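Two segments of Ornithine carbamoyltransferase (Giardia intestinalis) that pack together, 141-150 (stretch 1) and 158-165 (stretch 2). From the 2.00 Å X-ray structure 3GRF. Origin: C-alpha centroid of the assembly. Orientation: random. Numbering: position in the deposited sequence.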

# COMPACT_ATOMS: atom_id res chain seq x y z
N ASP A 141 -13.92 -6.85 -20.81
CA ASP A 141 -14.45 -6.57 -22.14
C ASP A 141 -15.70 -7.36 -22.53
O ASP A 141 -16.70 -6.79 -22.96
N PHE A 142 -15.69 -8.67 -22.33
CA PHE A 142 -16.89 -9.42 -22.66
C PHE A 142 -18.07 -9.09 -21.74
O PHE A 142 -19.21 -9.02 -22.19
N MET A 143 -17.77 -8.82 -20.48
CA MET A 143 -18.76 -8.22 -19.59
C MET A 143 -19.35 -6.90 -20.12
O MET A 143 -20.56 -6.67 -20.06
N THR A 144 -18.49 -6.02 -20.63
CA THR A 144 -18.90 -4.74 -21.20
C THR A 144 -19.75 -4.96 -22.44
O THR A 144 -20.77 -4.28 -22.63
N ILE A 145 -19.34 -5.90 -23.29
CA ILE A 145 -20.12 -6.24 -24.48
C ILE A 145 -21.52 -6.75 -24.02
O ILE A 145 -22.53 -6.24 -24.50
N LYS A 146 -21.60 -7.69 -23.08
CA LYS A 146 -22.94 -8.17 -22.66
C LYS A 146 -23.81 -7.09 -22.05
O LYS A 146 -25.03 -7.06 -22.28
N GLU A 147 -23.20 -6.27 -21.21
CA GLU A 147 -23.82 -5.13 -20.57
C GLU A 147 -24.39 -4.14 -21.56
O GLU A 147 -25.54 -3.78 -21.48
N LYS A 148 -23.56 -3.66 -22.47
CA LYS A 148 -24.00 -2.71 -23.48
C LYS A 148 -25.16 -3.22 -24.34
O LYS A 148 -26.19 -2.56 -24.43
N PHE A 149 -24.98 -4.39 -24.97
CA PHE A 149 -25.98 -4.93 -25.87
C PHE A 149 -27.28 -5.33 -25.18
O PHE A 149 -28.35 -5.17 -25.74
N THR A 150 -27.19 -5.79 -23.93
CA THR A 150 -28.38 -6.14 -23.14
C THR A 150 -29.26 -4.92 -22.85
O THR A 150 -30.50 -5.03 -22.84
N GLY A 158 -27.51 -13.68 -27.39
CA GLY A 158 -26.36 -13.78 -26.53
C GLY A 158 -25.12 -13.26 -27.24
O GLY A 158 -25.23 -12.40 -28.10
N PHE A 159 -23.95 -13.80 -26.86
CA PHE A 159 -22.68 -13.52 -27.55
C PHE A 159 -22.66 -14.10 -28.96
O PHE A 159 -21.97 -13.60 -29.86
N LYS A 160 -23.45 -15.14 -29.17
CA LYS A 160 -23.46 -15.85 -30.45
C LYS A 160 -23.65 -14.95 -31.66
O LYS A 160 -23.02 -15.18 -32.68
N GLY A 161 -24.51 -13.93 -31.53
CA GLY A 161 -24.89 -13.02 -32.63
C GLY A 161 -24.02 -11.79 -32.77
O GLY A 161 -24.12 -11.06 -33.76
N ILE A 162 -23.16 -11.54 -31.78
CA ILE A 162 -22.33 -10.34 -31.77
C ILE A 162 -21.10 -10.63 -32.59
O ILE A 162 -20.27 -11.44 -32.17
N LYS A 163 -20.99 -9.99 -33.75
CA LYS A 163 -19.78 -10.15 -34.59
C LYS A 163 -18.72 -9.20 -34.05
O LYS A 163 -19.01 -8.04 -33.83
N PHE A 164 -17.49 -9.70 -33.84
CA PHE A 164 -16.44 -8.94 -33.15
C PHE A 164 -15.28 -8.71 -34.15
O PHE A 164 -14.93 -9.61 -34.91
N ALA A 165 -14.72 -7.51 -34.20
CA ALA A 165 -13.46 -7.35 -34.97
C ALA A 165 -12.33 -6.65 -34.19
O ALA A 165 -12.60 -5.67 -33.51

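A helix often receives a neighbouring segment along one stripe of its surface, where residues three and four apart line up, and these two segments of ornithine carbamoyltransferase are a compact example. Stretch 1 is helical throughout, and its stripe consists of Phe 142, Ile 145, Lys 146 and Phe 149. Stretch 2 answers with Phe 159, Ile 162 and Phe 164, and no hydrogen bond crosses between them, so the fit rests on shape.

Phe 159 is the most deeply engaged residue. Its CA-to-CB bond points sideways, but the m rotamer (chi1 -69°) brings the ring nearer the helix. Phe 159 CE2 lies 3.4 Å from Phe 142 O, which meets the ring at its edge; that oxygen already accepts the helical hydrogen bond from Lys 146 N. Phe 142 (chi1 m) has its CA-to-CB bond sideways, with Phe 142 CB 4.2 Å from Phe 159 CE2. The same ring edge meets Ile 145, with Ile 145 CG2 4.1 Å from Phe 159 CE2, while Lys 146 CB approaches Phe 159 CZ obliquely at 3.7 Å. Lys 146 thus contributes the base of its side chain; its all-t chain leads away, and NZ is hydrogen-bonded elsewhere in the structure.

Ile 145, pointing toward stretch 2 with chi1 m and chi2 t, is the central bump. Ile 145 CG2 also sits 4.1 Å from Ile 162 CG2, and Ile 145 CD1 reaches Phe 164 CD1 at 4.1 Å, so the branched side chain fills the space among three partners. Phe 164, a t rotamer on a strand, also points toward the helix.

One turn further on, Phe 149 (m) offers a flat surface to Ile 162. The m, m conformation carries Ile 162 CD1 over one face of the Phe 149 ring, 4.1 Å from the ring centroid and 13° off the normal, a CH-pi contact, while Ile 162 CG2 comes within 3.7 Å of Phe 149 CE1.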

# COMPACT_ATOMS: atom_id res chain seq x y z
CB ASP A 141 -13.34 -6.81 -23.14
CG ASP A 141 -12.18 -5.86 -22.93
OD1 ASP A 141 -11.05 -6.12 -23.41
OD2 ASP A 141 -12.41 -4.83 -22.28
CB PHE A 142 -16.59 -10.91 -22.74
CG PHE A 142 -15.63 -11.24 -23.82
CD1 PHE A 142 -14.31 -11.57 -23.52
CD2 PHE A 142 -16.02 -11.15 -25.16
CE1 PHE A 142 -13.42 -11.86 -24.51
CE2 PHE A 142 -15.11 -11.46 -26.19
CZ PHE A 142 -13.81 -11.80 -25.84
CB MET A 143 -18.17 -8.05 -18.22
CG MET A 143 -19.12 -7.32 -17.22
SD MET A 143 -18.18 -6.27 -16.01
CE MET A 143 -19.57 -5.50 -15.21
CB THR A 144 -17.64 -3.86 -21.56
OG1 THR A 144 -16.85 -3.63 -20.38
CG2 THR A 144 -18.05 -2.53 -22.23
CB ILE A 145 -19.38 -7.26 -25.39
CG1 ILE A 145 -18.20 -6.58 -26.10
CG2 ILE A 145 -20.30 -7.93 -26.45
CD1 ILE A 145 -17.10 -7.57 -26.63
CB LYS A 146 -22.85 -9.34 -21.65
CG LYS A 146 -24.27 -9.64 -21.01
CD LYS A 146 -24.28 -11.03 -20.39
CE LYS A 146 -25.68 -11.44 -19.99
NZ LYS A 146 -25.52 -12.72 -19.26
CB GLU A 147 -22.76 -4.38 -19.76
CG GLU A 147 -23.35 -3.39 -18.80
CD GLU A 147 -22.28 -2.69 -17.99
OE1 GLU A 147 -21.25 -2.31 -18.58
OE2 GLU A 147 -22.49 -2.49 -16.79
CB LYS A 148 -22.83 -2.24 -24.37
CG LYS A 148 -21.82 -1.45 -23.61
CD LYS A 148 -22.45 -0.16 -23.05
CE LYS A 148 -21.69 0.34 -21.81
NZ LYS A 148 -22.30 1.56 -21.20
CB PHE A 149 -25.38 -6.07 -26.69
CG PHE A 149 -24.46 -5.58 -27.77
CD1 PHE A 149 -23.10 -5.83 -27.70
CD2 PHE A 149 -24.95 -4.83 -28.84
CE1 PHE A 149 -22.23 -5.37 -28.72
CE2 PHE A 149 -24.10 -4.37 -29.85
CZ PHE A 149 -22.73 -4.64 -29.80
CB THR A 150 -28.00 -6.84 -21.82
OG1 THR A 150 -27.53 -8.15 -22.11
CG2 THR A 150 -29.18 -6.96 -20.88
CB PHE A 159 -21.49 -14.06 -26.74
CG PHE A 159 -21.24 -13.34 -25.44
CD1 PHE A 159 -21.54 -13.95 -24.22
CD2 PHE A 159 -20.67 -12.06 -25.42
CE1 PHE A 159 -21.31 -13.28 -23.01
CE2 PHE A 159 -20.45 -11.39 -24.22
CZ PHE A 159 -20.77 -12.01 -23.02
CB LYS A 160 -24.52 -16.94 -30.44
CG LYS A 160 -24.45 -17.84 -29.23
CD LYS A 160 -23.38 -18.85 -29.42
CE LYS A 160 -22.83 -19.34 -28.09
NZ LYS A 160 -23.86 -19.94 -27.17
CB ILE A 162 -21.88 -9.88 -30.34
CG1 ILE A 162 -23.07 -9.73 -29.42
CG2 ILE A 162 -21.23 -8.49 -30.41
CD1 ILE A 162 -24.20 -8.93 -30.05
CB LYS A 163 -20.09 -9.84 -36.06
CG LYS A 163 -21.05 -10.80 -36.78
CD LYS A 163 -22.44 -10.17 -36.92
CE LYS A 163 -23.18 -10.66 -38.13
NZ LYS A 163 -23.06 -9.60 -39.19
CB PHE A 164 -15.98 -9.70 -31.90
CG PHE A 164 -14.83 -9.03 -31.16
CD1 PHE A 164 -15.08 -8.18 -30.09
CD2 PHE A 164 -13.50 -9.24 -31.55
CE1 PHE A 164 -14.03 -7.56 -29.42
CE2 PHE A 164 -12.47 -8.64 -30.89
CZ PHE A 164 -12.72 -7.79 -29.84
CB ALA A 165 -13.71 -6.60 -36.29